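PDB 6FOP: glycoside hydrolase family 81 from Clostridium thermocellum, which hydrolyses beta-1,3-glucans such as laminarin, probably cutting within the chain with inversion of anomeric configuration as other family 81 enzymes do. Local coordinates for residues 528-538 / 587-598; 656-666 / 675-683. All blocks are in the same frame, centred on the assembly; numbering follows the deposited sequence. Where two conformers were deposited one is given.

Contact 1: residues 528-538 / 587-598; sequences VEAVCNYWFDL and YLGKDPNYIKQN
Leu-538 sets its CD2 methyl on one face of the Tyr-594 ring, 3.7 Å from the centroid, a CH-pi contact displaced toward the rim; a branched methyl fits such a face. Next to it the Phe-536 ring leans obliquely on the same tyrosine, planes 50° apart, with Phe-536 CD1 3.6 Å from Tyr-594 CE2; Phe-536 CE2 rests on the CD2 methyl of Leu-588. At the other end Val-528 CG2 lies over a face of the Tyr-587 ring, 4.0 Å from its centroid, and Leu-588 CG covers the opposite face. Lys-590 suits its place because its long aliphatic chain covers Cys-532 SG (3.7 Å from Lys-590 CD) and Val-528, then bends at the last torsion (chi4 -80°) to carry NZ to a water that bridges it to Glu-529 OE2. A second water joins Leu-538 O to the carboxylate of Asp-591, the N-cap of helix 592-606.

The next shell fixes Tyr-594. Asn-598, one turn on, backs the ring face opposite Leu-538 with its CB and donates ND2 to Tyr-594 OH (3.1 Å, 164°), while the hydroxyl also bonds Asn-550 O. Asn-598 OD1 pairs with ND1 of His-574, a nickel ligand. Tyrosine and asparagine suit these places, combining packing surface with a polar end. With no direct hydrogen bond between the segments, the last turns of helix 514-534 and the loop after it pack on the 3-10 turn before helix 592-606 and that helix's first turn through aromatic and aliphatic contacts, with polar links carried by water at the margin.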
# COMPACT_ATOMS: atom_id res chain seq x y z
N VAL A 528 3.18 -1.82 -7.34
CA VAL A 528 3.15 -2.80 -8.42
C VAL A 528 4.08 -3.99 -8.08
O VAL A 528 3.71 -5.15 -8.28
CB VAL A 528 3.54 -2.15 -9.76
CG1 VAL A 528 3.85 -3.21 -10.81
CG2 VAL A 528 2.39 -1.25 -10.26
N GLU A 529 5.27 -3.68 -7.58
CA GLU A 529 6.22 -4.76 -7.22
C GLU A 529 5.63 -5.67 -6.12
O GLU A 529 5.72 -6.91 -6.21
CB GLU A 529 7.54 -4.19 -6.73
CG GLU A 529 8.35 -3.52 -7.81
CD GLU A 529 8.98 -4.49 -8.80
OE1 GLU A 529 9.27 -5.66 -8.45
OE2 GLU A 529 9.24 -4.06 -9.93
N ALA A 530 4.98 -5.07 -5.12
CA ALA A 530 4.34 -5.86 -4.07
C ALA A 530 3.17 -6.69 -4.62
O ALA A 530 3.01 -7.87 -4.28
CB ALA A 530 3.88 -4.95 -2.92
N VAL A 531 2.37 -6.10 -5.49
CA VAL A 531 1.24 -6.77 -6.10
C VAL A 531 1.67 -8.01 -6.86
O VAL A 531 1.04 -9.08 -6.75
CB VAL A 531 0.45 -5.78 -6.98
CG1 VAL A 531 -0.52 -6.50 -7.89
CG2 VAL A 531 -0.30 -4.83 -6.10
N CYS A 532 2.75 -7.89 -7.61
CA CYS A 532 3.26 -9.01 -8.37
C CYS A 532 3.66 -10.21 -7.50
O CYS A 532 3.69 -11.34 -7.97
CB CYS A 532 4.39 -8.57 -9.27
SG CYS A 532 3.86 -7.51 -10.62
N ASN A 533 3.98 -9.95 -6.23
CA ASN A 533 4.25 -10.99 -5.26
C ASN A 533 3.04 -11.47 -4.47
O ASN A 533 2.70 -12.67 -4.52
CB ASN A 533 5.36 -10.51 -4.31
CG ASN A 533 6.70 -10.52 -4.99
OD1 ASN A 533 7.32 -11.57 -5.15
ND2 ASN A 533 7.16 -9.35 -5.38
N TYR A 534 2.39 -10.57 -3.73
CA TYR A 534 1.45 -10.99 -2.67
C TYR A 534 0.03 -11.19 -3.18
O TYR A 534 -0.75 -11.85 -2.54
CB TYR A 534 1.53 -10.05 -1.45
CG TYR A 534 2.97 -9.78 -1.07
CD1 TYR A 534 3.85 -10.82 -0.75
CD2 TYR A 534 3.49 -8.50 -1.10
CE1 TYR A 534 5.18 -10.60 -0.49
CE2 TYR A 534 4.81 -8.24 -0.85
CZ TYR A 534 5.67 -9.29 -0.55
OH TYR A 534 7.01 -9.04 -0.31
N TRP A 535 -0.30 -10.57 -4.31
CA TRP A 535 -1.61 -10.80 -4.96
C TRP A 535 -1.55 -11.80 -6.11
O TRP A 535 -2.39 -12.70 -6.21
CB TRP A 535 -2.21 -9.45 -5.44
CG TRP A 535 -2.90 -8.64 -4.37
CD1 TRP A 535 -4.21 -8.60 -4.14
CD2 TRP A 535 -2.30 -7.78 -3.37
NE1 TRP A 535 -4.51 -7.75 -3.11
CE2 TRP A 535 -3.35 -7.22 -2.61
CE3 TRP A 535 -0.98 -7.39 -3.07
CZ2 TRP A 535 -3.13 -6.31 -1.58
CZ3 TRP A 535 -0.77 -6.48 -2.03
CH2 TRP A 535 -1.84 -5.98 -1.28
N PHE A 536 -0.54 -11.68 -6.97
CA PHE A 536 -0.46 -12.54 -8.16
C PHE A 536 0.60 -13.64 -8.10
O PHE A 536 0.57 -14.54 -8.93
CB PHE A 536 -0.20 -11.70 -9.42
CG PHE A 536 -1.27 -10.67 -9.72
CD1 PHE A 536 -2.61 -11.00 -9.62
CD2 PHE A 536 -0.93 -9.39 -10.15
CE1 PHE A 536 -3.60 -10.06 -9.90
CE2 PHE A 536 -1.92 -8.45 -10.47
CZ PHE A 536 -3.26 -8.79 -10.32
N ASP A 537 1.53 -13.54 -7.14
CA ASP A 537 2.65 -14.50 -6.99
C ASP A 537 3.20 -14.92 -8.37
O ASP A 537 3.25 -16.11 -8.72
CB ASP A 537 2.22 -15.73 -6.17
CG ASP A 537 3.37 -16.64 -5.79
OD1 ASP A 537 4.53 -16.23 -5.85
OD2 ASP A 537 3.07 -17.80 -5.37
N LEU A 538 3.65 -13.93 -9.13
CA LEU A 538 4.17 -14.20 -10.47
C LEU A 538 5.37 -15.13 -10.49
O LEU A 538 5.56 -15.88 -11.44
CB LEU A 538 4.52 -12.90 -11.20
CG LEU A 538 3.41 -11.91 -11.48
CD1 LEU A 538 3.97 -10.80 -12.35
CD2 LEU A 538 2.25 -12.57 -12.19
N TYR A 587 0.86 -2.84 -16.16
CA TYR A 587 1.56 -3.73 -15.24
C TYR A 587 0.87 -5.05 -15.05
O TYR A 587 1.53 -6.04 -14.74
CB TYR A 587 1.78 -3.07 -13.86
CG TYR A 587 0.54 -2.96 -13.02
CD1 TYR A 587 0.15 -4.00 -12.15
CD2 TYR A 587 -0.33 -1.88 -13.16
CE1 TYR A 587 -1.03 -3.92 -11.44
CE2 TYR A 587 -1.51 -1.80 -12.47
CZ TYR A 587 -1.87 -2.83 -11.59
OH TYR A 587 -3.05 -2.75 -10.89
N LEU A 588 -0.45 -5.09 -15.22
CA LEU A 588 -1.17 -6.35 -15.06
C LEU A 588 -0.65 -7.44 -16.00
O LEU A 588 -0.76 -8.63 -15.70
CB LEU A 588 -2.66 -6.13 -15.34
CG LEU A 588 -3.42 -5.30 -14.32
CD1 LEU A 588 -4.82 -4.97 -14.82
CD2 LEU A 588 -3.48 -6.04 -12.97
N GLY A 589 -0.13 -7.00 -17.14
CA GLY A 589 0.37 -7.88 -18.18
C GLY A 589 1.87 -8.12 -18.19
O GLY A 589 2.40 -8.59 -19.19
N LYS A 590 2.56 -7.86 -17.07
CA LYS A 590 4.00 -8.18 -17.00
C LYS A 590 4.34 -9.57 -17.51
O LYS A 590 5.33 -9.76 -18.20
CB LYS A 590 4.50 -8.03 -15.56
CG LYS A 590 4.82 -6.62 -15.16
CD LYS A 590 5.56 -6.70 -13.82
CE LYS A 590 5.89 -5.34 -13.26
NZ LYS A 590 7.09 -4.73 -13.90
N ASP A 591 3.53 -10.55 -17.13
CA ASP A 591 3.71 -11.92 -17.63
C ASP A 591 2.43 -12.30 -18.37
O ASP A 591 1.41 -12.62 -17.73
CB ASP A 591 3.98 -12.90 -16.49
CG ASP A 591 4.28 -14.31 -16.98
OD1 ASP A 591 4.09 -14.60 -18.18
OD2 ASP A 591 4.72 -15.14 -16.13
N PRO A 592 2.46 -12.28 -19.70
CA PRO A 592 1.24 -12.68 -20.45
C PRO A 592 0.77 -14.10 -20.15
O PRO A 592 -0.43 -14.35 -20.21
CB PRO A 592 1.62 -12.54 -21.90
CG PRO A 592 2.89 -11.85 -21.94
CD PRO A 592 3.52 -11.79 -20.60
N ASN A 593 1.69 -15.03 -19.85
CA ASN A 593 1.29 -16.38 -19.48
C ASN A 593 0.49 -16.38 -18.18
O ASN A 593 -0.39 -17.21 -18.02
CB ASN A 593 2.50 -17.32 -19.40
CG ASN A 593 3.20 -17.48 -20.74
OD1 ASN A 593 4.42 -17.33 -20.85
ND2 ASN A 593 2.42 -17.77 -21.76
N TYR A 594 0.83 -15.48 -17.25
CA TYR A 594 0.05 -15.36 -16.02
C TYR A 594 -1.36 -14.85 -16.33
O TYR A 594 -2.33 -15.31 -15.72
CB TYR A 594 0.73 -14.49 -14.95
CG TYR A 594 -0.12 -14.43 -13.69
CD1 TYR A 594 -0.17 -15.52 -12.81
CD2 TYR A 594 -0.92 -13.32 -13.41
CE1 TYR A 594 -1.01 -15.50 -11.69
CE2 TYR A 594 -1.76 -13.29 -12.29
CZ TYR A 594 -1.77 -14.38 -11.42
OH TYR A 594 -2.60 -14.36 -10.32
N ILE A 595 -1.49 -13.88 -17.25
CA ILE A 595 -2.85 -13.43 -17.64
C ILE A 595 -3.71 -14.66 -18.04
O ILE A 595 -4.83 -14.84 -17.58
CB ILE A 595 -2.80 -12.46 -18.87
CG1 ILE A 595 -2.03 -11.15 -18.62
CG2 ILE A 595 -4.20 -12.20 -19.41
CD1 ILE A 595 -2.73 -10.22 -17.69
N LYS A 596 -3.14 -15.51 -18.89
CA LYS A 596 -3.82 -16.73 -19.35
C LYS A 596 -4.17 -17.65 -18.18
O LYS A 596 -5.31 -18.07 -18.05
CB LYS A 596 -2.98 -17.44 -20.41
CG LYS A 596 -3.64 -18.68 -21.00
CD LYS A 596 -5.00 -18.36 -21.59
CE LYS A 596 -5.48 -19.35 -22.66
NZ LYS A 596 -6.95 -19.28 -22.90
N GLN A 597 -3.20 -17.92 -17.30
CA GLN A 597 -3.43 -18.79 -16.14
C GLN A 597 -4.49 -18.23 -15.20
O GLN A 597 -5.30 -18.97 -14.63
CB GLN A 597 -2.13 -19.00 -15.37
CG GLN A 597 -1.07 -19.83 -16.06
CD GLN A 597 0.24 -19.86 -15.27
OE1 GLN A 597 0.67 -18.86 -14.70
NE2 GLN A 597 0.86 -21.02 -15.21
N ASN A 598 -4.39 -16.92 -14.93
CA ASN A 598 -5.32 -16.25 -14.01
C ASN A 598 -6.75 -16.31 -14.57
O ASN A 598 -7.70 -16.69 -13.87
CB ASN A 598 -4.82 -14.83 -13.72
CG ASN A 598 -5.76 -14.03 -12.86
OD1 ASN A 598 -6.90 -13.75 -13.23
ND2 ASN A 598 -5.26 -13.59 -11.69
O HOH W 1 8.72 -5.99 -11.90
O HOH W 2 3.88 -16.06 -13.70

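Contact 2: residues 656-666 / 675-683; sequences LDSLGLPDFSV and VFNKNNIRT
The CD1 methyl of Leu-659 stands squarely over the centre of the Phe-676 ring, 3.9 Å from the centroid, forming the tight side of a junction between the end of helix 646-659 and a beta hairpin. Leu-656 CD2 reaches the same ring, and Leu-659 CD2 meets Thr-683 CG2 on the neighbouring strand. Glycine suits its place at Gly-660: with phi 96° and psi -174° a side chain would be jammed against the carbonyl O of Leu-659 and driven into the Asn-677 to Lys-678 peptide. The chain thus turns straight from helix into strand 661-662, where Leu-661 and Asn-677 form an antiparallel hydrogen-bonded pair and Asp-663 N extends the ladder to Val-675 O.

The Asp-663 side is polar and firmly bonded. Asp-663 OD2 takes three N-H groups: Arg-682 NE (2.9 Å) and NH2 in a side-on salt bridge, and Asn-677 ND2 (3.0 Å, 170°). OD1 accepts from Ser-665 N, which makes an Asx turn, and also from Ser-665 OG. Arg-682 NH1 turns to Asp-700. Solvent meets the loose side, at the type I' turn from Lys-678 to Ile-681; in one of its two conformers the exposed Lys-678 brings NZ to Asp-657 O (2.9 Å), a provisional bond. Five donated bonds would hold the Asp-663 carboxylate in one orientation and probably favour its ionised form, so charge secures the polar side while apolar packing fills the side under the helix end.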
# COMPACT_ATOMS: atom_id res chain seq x y z
N LEU A 656 -4.91 -2.53 -28.01
CA LEU A 656 -3.96 -3.64 -27.82
C LEU A 656 -3.90 -4.56 -29.04
O LEU A 656 -2.85 -5.06 -29.41
CB LEU A 656 -4.24 -4.42 -26.54
CG LEU A 656 -4.03 -3.62 -25.24
CD1 LEU A 656 -4.58 -4.39 -24.05
CD2 LEU A 656 -2.58 -3.25 -25.05
N ASP A 657 -5.05 -4.72 -29.70
CA ASP A 657 -5.15 -5.48 -30.95
C ASP A 657 -4.21 -4.93 -32.05
O ASP A 657 -3.58 -5.70 -32.77
CB ASP A 657 -6.62 -5.49 -31.41
CG ASP A 657 -6.88 -6.44 -32.57
OD1 ASP A 657 -6.30 -7.55 -32.66
OD2 ASP A 657 -7.71 -6.07 -33.41
N SER A 658 -4.08 -3.60 -32.10
CA SER A 658 -3.25 -2.93 -33.06
C SER A 658 -1.78 -2.79 -32.62
O SER A 658 -0.85 -3.04 -33.41
CB SER A 658 -3.84 -1.53 -33.29
OG SER A 658 -3.04 -0.82 -34.18
N LEU A 659 -1.60 -2.34 -31.39
CA LEU A 659 -0.26 -1.99 -30.85
C LEU A 659 0.55 -3.19 -30.43
O LEU A 659 1.79 -3.17 -30.51
CB LEU A 659 -0.42 -1.08 -29.63
CG LEU A 659 -1.11 0.28 -29.81
CD1 LEU A 659 -1.50 0.86 -28.43
CD2 LEU A 659 -0.21 1.28 -30.49
N GLY A 660 -0.12 -4.24 -29.98
CA GLY A 660 0.54 -5.36 -29.32
C GLY A 660 0.51 -5.24 -27.81
O GLY A 660 -0.16 -4.38 -27.25
N LEU A 661 1.20 -6.17 -27.17
CA LEU A 661 1.24 -6.27 -25.74
C LEU A 661 2.32 -5.36 -25.15
O LEU A 661 3.33 -5.08 -25.80
CB LEU A 661 1.52 -7.73 -25.34
CG LEU A 661 0.56 -8.79 -25.91
CD1 LEU A 661 0.88 -10.16 -25.32
CD2 LEU A 661 -0.89 -8.40 -25.60
N PRO A 662 2.14 -4.94 -23.90
CA PRO A 662 3.19 -4.11 -23.30
C PRO A 662 4.55 -4.84 -23.24
O PRO A 662 4.61 -6.00 -22.88
CB PRO A 662 2.68 -3.81 -21.90
CG PRO A 662 1.69 -4.90 -21.62
CD PRO A 662 1.03 -5.17 -22.97
N ASP A 663 5.60 -4.11 -23.53
CA ASP A 663 6.95 -4.66 -23.59
C ASP A 663 7.76 -4.02 -22.46
O ASP A 663 8.11 -2.84 -22.53
CB ASP A 663 7.58 -4.36 -24.94
CG ASP A 663 8.90 -5.09 -25.17
OD1 ASP A 663 9.59 -5.39 -24.18
OD2 ASP A 663 9.24 -5.35 -26.35
N PHE A 664 8.04 -4.82 -21.44
CA PHE A 664 8.73 -4.35 -20.24
C PHE A 664 10.25 -4.44 -20.34
O PHE A 664 10.95 -4.18 -19.37
CB PHE A 664 8.22 -5.15 -19.05
CG PHE A 664 6.77 -4.89 -18.78
CD1 PHE A 664 6.38 -3.74 -18.11
CD2 PHE A 664 5.80 -5.72 -19.33
CE1 PHE A 664 5.04 -3.48 -17.88
CE2 PHE A 664 4.48 -5.44 -19.11
CZ PHE A 664 4.10 -4.33 -18.39
N SER A 665 10.78 -4.80 -21.51
CA SER A 665 12.22 -4.94 -21.67
C SER A 665 12.90 -3.65 -22.17
O SER A 665 14.11 -3.66 -22.42
CB SER A 665 12.54 -6.09 -22.62
OG SER A 665 12.22 -5.77 -23.94
N VAL A 666 12.12 -2.60 -22.34
CA VAL A 666 12.61 -1.32 -22.87
C VAL A 666 12.14 -0.20 -21.97
O VAL A 666 10.94 -0.10 -21.67
CB VAL A 666 12.02 -1.02 -24.27
CG1 VAL A 666 12.60 0.27 -24.86
CG2 VAL A 666 12.26 -2.16 -25.20
N VAL A 675 5.73 1.19 -24.19
CA VAL A 675 6.16 0.47 -25.37
C VAL A 675 5.33 -0.78 -25.51
O VAL A 675 5.05 -1.48 -24.53
CB VAL A 675 7.66 0.09 -25.31
CG1 VAL A 675 8.12 -0.56 -26.61
CG2 VAL A 675 8.50 1.34 -25.00
N PHE A 676 4.91 -1.04 -26.75
CA PHE A 676 4.07 -2.17 -27.11
C PHE A 676 4.80 -3.00 -28.17
O PHE A 676 5.61 -2.47 -28.94
CB PHE A 676 2.73 -1.67 -27.65
CG PHE A 676 1.98 -0.78 -26.71
CD1 PHE A 676 2.27 0.58 -26.62
CD2 PHE A 676 1.01 -1.30 -25.86
CE1 PHE A 676 1.60 1.39 -25.72
CE2 PHE A 676 0.34 -0.49 -24.96
CZ PHE A 676 0.63 0.85 -24.89
N ASN A 677 4.50 -4.31 -28.22
CA ASN A 677 5.19 -5.23 -29.10
C ASN A 677 4.17 -6.18 -29.70
O ASN A 677 3.54 -6.95 -28.96
CB ASN A 677 6.25 -5.99 -28.29
CG ASN A 677 7.14 -6.86 -29.13
OD1 ASN A 677 6.73 -7.40 -30.15
ND2 ASN A 677 8.38 -7.04 -28.68
N LYS A 678 3.98 -6.09 -31.01
CA LYS A 678 3.09 -6.98 -31.76
C LYS A 678 3.95 -7.80 -32.70
O LYS A 678 4.53 -7.25 -33.63
CB LYS A 678 2.04 -6.18 -32.55
CG LYS A 678 0.95 -7.06 -33.16
CD LYS A 678 -0.04 -6.24 -33.95
CE LYS A 678 -1.04 -7.13 -34.67
NZ LYS A 678 -1.96 -7.86 -33.75
N ASN A 679 4.09 -9.09 -32.41
CA ASN A 679 4.87 -9.99 -33.25
C ASN A 679 6.25 -9.43 -33.60
O ASN A 679 6.67 -9.44 -34.76
CB ASN A 679 4.08 -10.32 -34.52
CG ASN A 679 2.74 -10.96 -34.21
OD1 ASN A 679 2.62 -11.78 -33.29
ND2 ASN A 679 1.73 -10.58 -34.97
N ASN A 680 6.91 -8.93 -32.56
CA ASN A 680 8.27 -8.38 -32.64
C ASN A 680 8.42 -7.02 -33.33
O ASN A 680 9.54 -6.60 -33.60
CB ASN A 680 9.25 -9.40 -33.24
CG ASN A 680 9.25 -10.70 -32.47
OD1 ASN A 680 9.44 -10.71 -31.26
ND2 ASN A 680 9.06 -11.81 -33.16
N ILE A 681 7.30 -6.33 -33.58
CA ILE A 681 7.31 -4.95 -34.06
C ILE A 681 6.92 -4.05 -32.88
O ILE A 681 5.81 -4.19 -32.35
CB ILE A 681 6.28 -4.73 -35.20
CG1 ILE A 681 6.47 -5.74 -36.35
CG2 ILE A 681 6.34 -3.29 -35.66
CD1 ILE A 681 7.85 -5.74 -36.93
N ARG A 682 7.81 -3.13 -32.49
CA ARG A 682 7.54 -2.24 -31.37
C ARG A 682 6.86 -0.96 -31.80
O ARG A 682 7.20 -0.38 -32.84
CB ARG A 682 8.83 -1.90 -30.61
CG ARG A 682 9.29 -3.04 -29.74
CD ARG A 682 10.57 -2.70 -29.01
NE ARG A 682 10.88 -3.82 -28.13
CZ ARG A 682 12.07 -4.13 -27.66
NH1 ARG A 682 13.15 -3.41 -27.97
NH2 ARG A 682 12.18 -5.21 -26.87
N THR A 683 5.89 -0.52 -31.00
CA THR A 683 5.30 0.80 -31.11
C THR A 683 5.59 1.55 -29.81
O THR A 683 5.40 1.02 -28.69
CB THR A 683 3.79 0.76 -31.42
OG1 THR A 683 3.60 0.11 -32.68
CG2 THR A 683 3.22 2.15 -31.49
O HOH W 3 -1.93 -7.46 -30.73
O HOH W 4 3.58 -2.54 -32.41

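Contact 1 and contact 2 follow one another in the chain, with centres about 18 Å apart, and they meet through Phe-664. Its CE2 lies 3.5 Å from Lys-590 CA, while its ring also packs edge-to-face on His-303; nearby, Pro-592 CB and Leu-661 CD1 are 4.2 Å apart. The helical body holding 528-538 / 587-598 is thereby tied to the C-terminal sheet of 656-666 / 675-683. Neither contact supplies a nickel ligand, since these are His-562, His-574, Glu-601 and Glu-605. Contact 1 lies nearer that metal, the side chain of Asn-598 being about 6 Å from it, against about 14 Å for that of Asp-657.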